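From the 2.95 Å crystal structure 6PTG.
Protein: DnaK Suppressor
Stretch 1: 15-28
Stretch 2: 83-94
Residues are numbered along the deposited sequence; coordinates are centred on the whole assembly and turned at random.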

ATOM      1  N   GLU B  15      14.060 -10.444  17.388  1.00 74.84           N
ATOM      2  CA  GLU B  15      12.611 -10.461  17.223  1.00 68.87           C
ATOM      3  C   GLU B  15      12.224 -10.735  15.774  1.00 69.02           C
ATOM      4  O   GLU B  15      11.278 -11.489  15.515  1.00 75.97           O
ATOM      5  CB  GLU B  15      12.016  -9.134  17.695  1.00 77.46           C
ATOM      6  CG  GLU B  15      12.021  -8.936  19.208  1.00 89.79           C
ATOM      7  CD  GLU B  15      11.622  -7.524  19.617  1.00100.15           C
ATOM      8  OE1 GLU B  15      12.196  -6.559  19.069  1.00102.39           O
ATOM      9  OE2 GLU B  15      10.740  -7.376  20.490  1.00105.10           O
ATOM     10  N   ILE B  16      12.933 -10.126  14.819  1.00 65.26           N
ATOM     11  CA  ILE B  16      12.598 -10.299  13.406  1.00 62.68           C
ATOM     12  C   ILE B  16      12.890 -11.727  12.952  1.00 59.75           C
ATOM     13  O   ILE B  16      12.129 -12.312  12.172  1.00 54.03           O
ATOM     14  CB  ILE B  16      13.343  -9.261  12.547  1.00 59.60           C
ATOM     15  CG1 ILE B  16      12.842  -7.847  12.853  1.00 61.03           C
ATOM     16  CG2 ILE B  16      13.146  -9.544  11.078  1.00 50.67           C
ATOM     17  CD1 ILE B  16      13.720  -6.759  12.283  1.00 59.69           C
ATOM     18  N   ALA B  17      14.008 -12.302  13.406  1.00 67.72           N
ATOM     19  CA  ALA B  17      14.292 -13.702  13.098  1.00 68.59           C
ATOM     20  C   ALA B  17      13.238 -14.622  13.700  1.00 70.93           C
ATOM     21  O   ALA B  17      12.977 -15.704  13.163  1.00 74.59           O
ATOM     22  CB  ALA B  17      15.683 -14.085  13.599  1.00 68.06           C
ATOM     23  N   ASN B  18      12.638 -14.213  14.819  1.00 71.53           N
ATOM     24  CA  ASN B  18      11.571 -14.994  15.434  1.00 70.92           C
ATOM     25  C   ASN B  18      10.278 -14.893  14.626  1.00 61.91           C
ATOM     26  O   ASN B  18       9.561 -15.887  14.462  1.00 63.92           O
ATOM     27  CB  ASN B  18      11.369 -14.529  16.878  1.00 79.46           C
ATOM     28  CG  ASN B  18      10.671 -15.561  17.742  1.00 91.81           C
ATOM     29  OD1 ASN B  18      10.143 -16.559  17.248  1.00 97.46           O
ATOM     30  ND2 ASN B  18      10.679 -15.330  19.049  1.00 97.67           N
ATOM     31  N   PHE B  19       9.955 -13.695  14.127  1.00 49.85           N
ATOM     32  CA  PHE B  19       8.816 -13.552  13.224  1.00 47.96           C
ATOM     33  C   PHE B  19       9.040 -14.334  11.935  1.00 59.58           C
ATOM     34  O   PHE B  19       8.110 -14.952  11.399  1.00 52.74           O
ATOM     35  CB  PHE B  19       8.575 -12.080  12.904  1.00 45.08           C
ATOM     36  CG  PHE B  19       7.872 -11.329  13.984  1.00 47.17           C
ATOM     37  CD1 PHE B  19       6.605 -11.702  14.391  1.00 52.68           C
ATOM     38  CD2 PHE B  19       8.465 -10.230  14.579  1.00 48.06           C
ATOM     39  CE1 PHE B  19       5.949 -11.000  15.380  1.00 53.34           C
ATOM     40  CE2 PHE B  19       7.814  -9.526  15.568  1.00 47.41           C
ATOM     41  CZ  PHE B  19       6.556  -9.912  15.969  1.00 52.71           C
ATOM     42  N   LYS B  20      10.265 -14.282  11.406  1.00 60.15           N
ATOM     43  CA  LYS B  20      10.608 -15.070  10.230  1.00 55.60           C
ATOM     44  C   LYS B  20      10.404 -16.557  10.486  1.00 58.63           C
ATOM     45  O   LYS B  20       9.888 -17.278   9.623  1.00 64.81           O
ATOM     46  CB  LYS B  20      12.052 -14.785   9.821  1.00 57.23           C
ATOM     47  CG  LYS B  20      12.449 -15.392   8.489  1.00 57.48           C
ATOM     48  CD  LYS B  20      13.921 -15.172   8.212  1.00 59.89           C
ATOM     49  CE  LYS B  20      14.289 -15.625   6.814  1.00 59.22           C
ATOM     50  NZ  LYS B  20      15.757 -15.536   6.582  1.00 64.13           N
ATOM     51  N   THR B  21      10.807 -17.038  11.664  1.00 55.84           N
ATOM     52  CA  THR B  21      10.589 -18.442  11.996  1.00 57.58           C
ATOM     53  C   THR B  21       9.100 -18.769  12.078  1.00 60.92           C
ATOM     54  O   THR B  21       8.660 -19.811  11.580  1.00 64.37           O
ATOM     55  CB  THR B  21      11.288 -18.792  13.310  1.00 59.95           C
ATOM     56  OG1 THR B  21      12.699 -18.570  13.183  1.00 65.48           O
ATOM     57  CG2 THR B  21      11.045 -20.251  13.655  1.00 60.88           C
ATOM     58  N   ARG B  22       8.307 -17.890  12.701  1.00 56.27           N
ATOM     59  CA  ARG B  22       6.866 -18.111  12.753  1.00 50.37           C
ATOM     60  C   ARG B  22       6.259 -18.129  11.358  1.00 62.55           C
ATOM     61  O   ARG B  22       5.416 -18.979  11.053  1.00 68.91           O
ATOM     62  CB  ARG B  22       6.190 -17.034  13.603  1.00 56.46           C
ATOM     63  CG  ARG B  22       6.571 -17.026  15.069  1.00 58.30           C
ATOM     64  CD  ARG B  22       5.840 -15.912  15.810  1.00 53.16           C
ATOM     65  NE  ARG B  22       4.390 -16.034  15.709  1.00 51.23           N
ATOM     66  CZ  ARG B  22       3.537 -15.093  16.109  1.00 56.77           C
ATOM     67  NH1 ARG B  22       3.996 -13.968  16.639  1.00 57.08           N
ATOM     68  NH2 ARG B  22       2.226 -15.272  15.985  1.00 53.42           N
ATOM     69  N   LEU B  23       6.672 -17.196  10.496  1.00 58.45           N
ATOM     70  CA  LEU B  23       6.068 -17.093   9.169  1.00 55.72           C
ATOM     71  C   LEU B  23       6.404 -18.300   8.297  1.00 52.66           C
ATOM     72  O   LEU B  23       5.536 -18.813   7.584  1.00 53.89           O
ATOM     73  CB  LEU B  23       6.503 -15.793   8.495  1.00 48.91           C
ATOM     74  CG  LEU B  23       5.880 -14.519   9.069  1.00 48.77           C
ATOM     75  CD1 LEU B  23       6.579 -13.285   8.543  1.00 49.40           C
ATOM     76  CD2 LEU B  23       4.394 -14.458   8.751  1.00 43.05           C
ATOM     77  N   LEU B  24       7.652 -18.765   8.328  1.00 52.87           N
ATOM     78  CA  LEU B  24       7.995 -19.949   7.548  1.00 56.71           C
ATOM     79  C   LEU B  24       7.226 -21.172   8.037  1.00 65.87           C
ATOM     80  O   LEU B  24       6.828 -22.024   7.235  1.00 67.89           O
ATOM     81  CB  LEU B  24       9.504 -20.197   7.601  1.00 65.62           C
ATOM     82  CG  LEU B  24      10.396 -19.152   6.923  1.00 62.01           C
ATOM     83  CD1 LEU B  24      11.865 -19.366   7.255  1.00 60.15           C
ATOM     84  CD2 LEU B  24      10.176 -19.172   5.417  1.00 62.51           C
ATOM     85  N   GLU B  25       7.002 -21.270   9.350  1.00 66.03           N
ATOM     86  CA  GLU B  25       6.218 -22.375   9.897  1.00 65.68           C
ATOM     87  C   GLU B  25       4.764 -22.320   9.437  1.00 68.64           C
ATOM     88  O   GLU B  25       4.162 -23.365   9.166  1.00 67.84           O
ATOM     89  CB  GLU B  25       6.316 -22.389  11.420  1.00 60.34           C
ATOM     90  CG  GLU B  25       7.347 -23.367  11.958  1.00 77.58           C
ATOM     91  CD  GLU B  25       7.819 -23.013  13.356  1.00 87.40           C
ATOM     92  OE1 GLU B  25       7.195 -22.134  13.993  1.00 96.41           O
ATOM     93  OE2 GLU B  25       8.800 -23.633  13.826  1.00 87.43           O
ATOM     94  N   MET B  26       4.170 -21.120   9.375  1.00 69.56           N
ATOM     95  CA  MET B  26       2.803 -21.007   8.868  1.00 70.90           C
ATOM     96  C   MET B  26       2.724 -21.388   7.399  1.00 77.49           C
ATOM     97  O   MET B  26       1.785 -22.073   6.978  1.00 82.81           O
ATOM     98  CB  MET B  26       2.262 -19.591   9.048  1.00 62.73           C
ATOM     99  CG  MET B  26       2.241 -19.072  10.463  1.00 70.38           C
ATOM    100  SD  MET B  26       1.288 -17.542  10.532  1.00 67.95           S
ATOM    101  CE  MET B  26      -0.123 -17.982   9.515  1.00 54.37           C
ATOM    102  N   LYS B  27       3.698 -20.939   6.604  1.00 72.00           N
ATOM    103  CA  LYS B  27       3.716 -21.279   5.189  1.00 69.61           C
ATOM    104  C   LYS B  27       3.811 -22.785   4.992  1.00 78.27           C
ATOM    105  O   LYS B  27       3.161 -23.344   4.101  1.00 87.33           O
ATOM    106  CB  LYS B  27       4.881 -20.564   4.503  1.00 73.21           C
ATOM    107  CG  LYS B  27       4.858 -20.639   2.988  1.00 79.74           C
ATOM    108  CD  LYS B  27       6.057 -19.939   2.368  1.00 77.55           C
ATOM    109  CE  LYS B  27       6.027 -20.055   0.850  1.00 86.35           C
ATOM    110  NZ  LYS B  27       7.216 -19.434   0.208  1.00 91.69           N
ATOM    111  N   ALA B  28       4.602 -23.463   5.828  1.00 80.48           N
ATOM    112  CA  ALA B  28       4.740 -24.910   5.700  1.00 83.95           C
ATOM    113  C   ALA B  28       3.494 -25.633   6.201  1.00 95.28           C
ATOM    114  O   ALA B  28       3.105 -26.663   5.638  1.00113.20           O
ATOM    115  CB  ALA B  28       5.984 -25.389   6.448  1.00 75.07           C
ATOM    116  N   ARG B  83       4.501 -11.992   1.329  1.00 67.65           N
ATOM    117  CA  ARG B  83       4.843 -10.571   1.362  1.00 56.80           C
ATOM    118  C   ARG B  83       5.508 -10.185   2.676  1.00 55.24           C
ATOM    119  O   ARG B  83       6.486  -9.426   2.686  1.00 54.51           O
ATOM    120  CB  ARG B  83       3.596  -9.720   1.124  1.00 47.21           C
ATOM    121  CG  ARG B  83       3.854  -8.223   1.215  1.00 53.34           C
ATOM    122  CD  ARG B  83       5.014  -7.809   0.308  1.00 57.23           C
ATOM    123  NE  ARG B  83       5.477  -6.451   0.584  1.00 56.61           N
ATOM    124  CZ  ARG B  83       6.663  -5.982   0.215  1.00 58.91           C
ATOM    125  NH1 ARG B  83       7.509  -6.768  -0.437  1.00 62.02           N
ATOM    126  NH2 ARG B  83       7.010  -4.737   0.512  1.00 59.52           N
ATOM    127  N   ALA B  84       4.994 -10.695   3.798  1.00 50.27           N
ATOM    128  CA  ALA B  84       5.632 -10.430   5.084  1.00 46.73           C
ATOM    129  C   ALA B  84       7.062 -10.959   5.104  1.00 46.40           C
ATOM    130  O   ALA B  84       7.964 -10.306   5.642  1.00 47.70           O
ATOM    131  CB  ALA B  84       4.806 -11.039   6.219  1.00 41.25           C
ATOM    132  N   LEU B  85       7.289 -12.133   4.507  1.00 46.16           N
ATOM    133  CA  LEU B  85       8.641 -12.674   4.415  1.00 52.86           C
ATOM    134  C   LEU B  85       9.532 -11.801   3.537  1.00 64.01           C
ATOM    135  O   LEU B  85      10.705 -11.587   3.863  1.00 69.81           O
ATOM    136  CB  LEU B  85       8.597 -14.106   3.886  1.00 49.47           C
ATOM    137  CG  LEU B  85       8.107 -15.159   4.880  1.00 53.65           C
ATOM    138  CD1 LEU B  85       7.842 -16.496   4.202  1.00 52.56           C
ATOM    139  CD2 LEU B  85       9.118 -15.319   6.010  1.00 49.33           C
ATOM    140  N   GLU B  86       8.994 -11.289   2.420  1.00 60.52           N
ATOM    141  CA  GLU B  86       9.755 -10.362   1.585  1.00 58.27           C
ATOM    142  C   GLU B  86      10.127  -9.102   2.351  1.00 59.93           C
ATOM    143  O   GLU B  86      11.261  -8.622   2.251  1.00 70.18           O
ATOM    144  CB  GLU B  86       8.969  -9.998   0.327  1.00 66.06           C
ATOM    145  CG  GLU B  86       8.743 -11.149  -0.628  1.00 87.29           C
ATOM    146  CD  GLU B  86       7.840 -10.768  -1.781  1.00100.43           C
ATOM    147  OE1 GLU B  86       7.642  -9.552  -2.002  1.00 93.35           O
ATOM    148  OE2 GLU B  86       7.329 -11.686  -2.460  1.00109.47           O
ATOM    149  N   LYS B  87       9.183  -8.533   3.104  1.00 56.59           N
ATOM    150  CA  LYS B  87       9.495  -7.321   3.855  1.00 53.29           C
ATOM    151  C   LYS B  87      10.597  -7.563   4.877  1.00 56.23           C
ATOM    152  O   LYS B  87      11.351  -6.641   5.200  1.00 58.22           O
ATOM    153  CB  LYS B  87       8.240  -6.774   4.533  1.00 44.06           C
ATOM    154  CG  LYS B  87       7.211  -6.257   3.559  1.00 44.24           C
ATOM    155  CD  LYS B  87       5.887  -5.934   4.222  1.00 52.03           C
ATOM    156  CE  LYS B  87       6.035  -4.812   5.226  1.00 42.85           C
ATOM    157  NZ  LYS B  87       6.802  -3.676   4.657  1.00 58.93           N
ATOM    158  N   ILE B  88      10.715  -8.787   5.395  1.00 68.42           N
ATOM    159  CA  ILE B  88      11.831  -9.085   6.288  1.00 72.79           C
ATOM    160  C   ILE B  88      13.145  -9.054   5.517  1.00 75.49           C
ATOM    161  O   ILE B  88      14.162  -8.566   6.023  1.00 78.01           O
ATOM    162  CB  ILE B  88      11.610 -10.432   7.003  1.00 63.03           C
ATOM    163  CG1 ILE B  88      10.449 -10.328   7.995  1.00 57.25           C
ATOM    164  CG2 ILE B  88      12.862 -10.862   7.729  1.00 57.70           C
ATOM    165  CD1 ILE B  88      10.183 -11.605   8.789  1.00 53.34           C
ATOM    166  N   GLU B  89      13.140  -9.550   4.273  1.00 75.27           N
ATOM    167  CA  GLU B  89      14.343  -9.509   3.441  1.00 72.36           C
ATOM    168  C   GLU B  89      14.655  -8.090   2.979  1.00 71.46           C
ATOM    169  O   GLU B  89      15.825  -7.702   2.896  1.00 68.78           O
ATOM    170  CB  GLU B  89      14.188 -10.437   2.235  1.00 77.48           C
ATOM    171  CG  GLU B  89      13.896 -11.888   2.586  1.00 95.77           C
ATOM    172  CD  GLU B  89      14.975 -12.515   3.452  1.00108.52           C
ATOM    173  OE1 GLU B  89      16.155 -12.499   3.031  1.00113.73           O
ATOM    174  OE2 GLU B  89      14.640 -13.025   4.547  1.00107.70           O
ATOM    175  N   GLU B  90      13.621  -7.299   2.674  1.00 82.88           N
ATOM    176  CA  GLU B  90      13.794  -5.916   2.249  1.00 74.96           C
ATOM    177  C   GLU B  90      13.967  -4.954   3.418  1.00 73.09           C
ATOM    178  O   GLU B  90      14.054  -3.744   3.186  1.00 77.36           O
ATOM    179  CB  GLU B  90      12.591  -5.460   1.416  1.00 70.34           C
ATOM    180  CG  GLU B  90      12.215  -6.363   0.253  1.00 84.90           C
ATOM    181  CD  GLU B  90      10.899  -5.943  -0.396  1.00 92.23           C
ATOM    182  OE1 GLU B  90      10.115  -5.215   0.263  1.00 86.05           O
ATOM    183  OE2 GLU B  90      10.653  -6.335  -1.562  1.00 96.34           O
ATOM    184  N   ALA B  91      14.018  -5.466   4.652  1.00 67.29           N
ATOM    185  CA  ALA B  91      14.185  -4.657   5.864  1.00 65.72           C
ATOM    186  C   ALA B  91      13.073  -3.621   6.022  1.00 66.93           C
ATOM    187  O   ALA B  91      13.310  -2.493   6.462  1.00 69.44           O
ATOM    188  CB  ALA B  91      15.555  -3.983   5.904  1.00 63.45           C
ATOM    189  N   SER B  92      11.842  -4.006   5.669  1.00 58.77           N
ATOM    190  CA  SER B  92      10.678  -3.145   5.854  1.00 58.59           C
ATOM    191  C   SER B  92       9.606  -3.810   6.709  1.00 65.64           C
ATOM    192  O   SER B  92       8.459  -3.354   6.712  1.00 69.87           O
ATOM    193  CB  SER B  92      10.080  -2.731   4.508  1.00 59.86           C
ATOM    194  OG  SER B  92       9.473  -3.832   3.855  1.00 59.40           O
ATOM    195  N   TYR B  93       9.948  -4.879   7.428  1.00 65.89           N
ATOM    196  CA  TYR B  93       8.963  -5.530   8.282  1.00 55.30           C
ATOM    197  C   TYR B  93       8.538  -4.590   9.402  1.00 51.70           C
ATOM    198  O   TYR B  93       9.366  -3.935  10.038  1.00 61.82           O
ATOM    199  CB  TYR B  93       9.524  -6.830   8.864  1.00 51.39           C
ATOM    200  CG  TYR B  93       8.487  -7.629   9.620  1.00 56.38           C
ATOM    201  CD1 TYR B  93       7.622  -8.482   8.947  1.00 57.70           C
ATOM    202  CD2 TYR B  93       8.353  -7.519  11.001  1.00 60.61           C
ATOM    203  CE1 TYR B  93       6.663  -9.213   9.625  1.00 53.27           C
ATOM    204  CE2 TYR B  93       7.394  -8.244  11.688  1.00 56.53           C
ATOM    205  CZ  TYR B  93       6.554  -9.090  10.992  1.00 58.12           C
ATOM    206  OH  TYR B  93       5.596  -9.817  11.660  1.00 68.95           O
ATOM    207  N   GLY B  94       7.233  -4.540   9.652  1.00 44.59           N
ATOM    208  CA  GLY B  94       6.680  -3.611  10.609  1.00 41.59           C
ATOM    209  C   GLY B  94       6.378  -2.239  10.054  1.00 50.38           C
ATOM    210  O   GLY B  94       5.915  -1.376  10.808  1.00 54.63           O
TER

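The most unusual feature of this contact is the way the second stretch meets the first helix twice: once through its own helix, and again through Y93, which lies beyond a sharp change of chain direction. A91 leaves helical geometry with positive phi (59°), and S92 N bonds back to K87 O at 2.7 Å while A91 N makes a weak bond to I88 O at 3.4 Å, a Schellman motif. The chain then brings Y93 toward F19. The Y93 OH lies over one face of the F19 ring, 3.5 Å from F19 CD1, while F19 CD2 and Y93 CE2 approach to 3.7 Å. With centroids 5.2 Å apart and planes at 37°, the pair is oblique. Y93 suits this place because its ring supplies apolar surface to F19 and L23, whereas its hydroxyl is hydrogen-bonded elsewhere in the structure and so is not left unsatisfied in a buried site.

The helices themselves run roughly antiparallel, at 151° between their N-to-C directions, with axes 10.1 Å apart at closest approach. The register agrees with this direction: the CA atoms of I16 and I88 are 7.3 Å apart and those of K20 and L85 6.6 Å apart, so advancing along one helix means retreating along the other.

L85 has the largest covered area, 99 Å². Its CA-to-CB bond points sideways, but with chi1 at m and chi2 at t its end comes nearer and sits as a knob among K20, L23, L24 and K27. The evidence is in both methyls: L85 CD2 reaches L23 CB at 3.6 Å, and L85 CD1 reaches L24 CD2 at 3.8 Å. A branched leucine can thus touch several walls of the hole. The lysines contribute their aliphatic portions here, as K20 CG lies 4.2 Å from L85 CD2 and K27 CD 4.3 Å from L85 CD1.

L23 is the corresponding apolar hub on the first helix. Buried and directed toward the other stretch, it places CD1 at 3.7 Å from A84 CB, 4.0 Å from I88 CD1 and 4.2 Å from Y93 CE1, linking the helical and post-helical parts of the contact. The short side chain of A84 lets this close approach occur near its backbone. I88 also points toward its partners and uses two ends: its CG2 meets I16 CG2 at 3.6 Å, while its CD1 approaches K20 CB at 3.8 Å and F19 CB at 4.4 Å.

Polar attachment across the contact is slight. K20 extends with all four chi angles at t, bringing K20 NZ to 3.4 Å from E89 OE2 in a salt bridge whose hydrogen bond is weak. Its length suits a residue that packs its stem against the apolar seam and carries its charge outward to exposed E89. Altogether 536 Å² is buried, summed over both sides, and the many apolar contacts set against this one weak bond indicate that side-chain packing dominates the association.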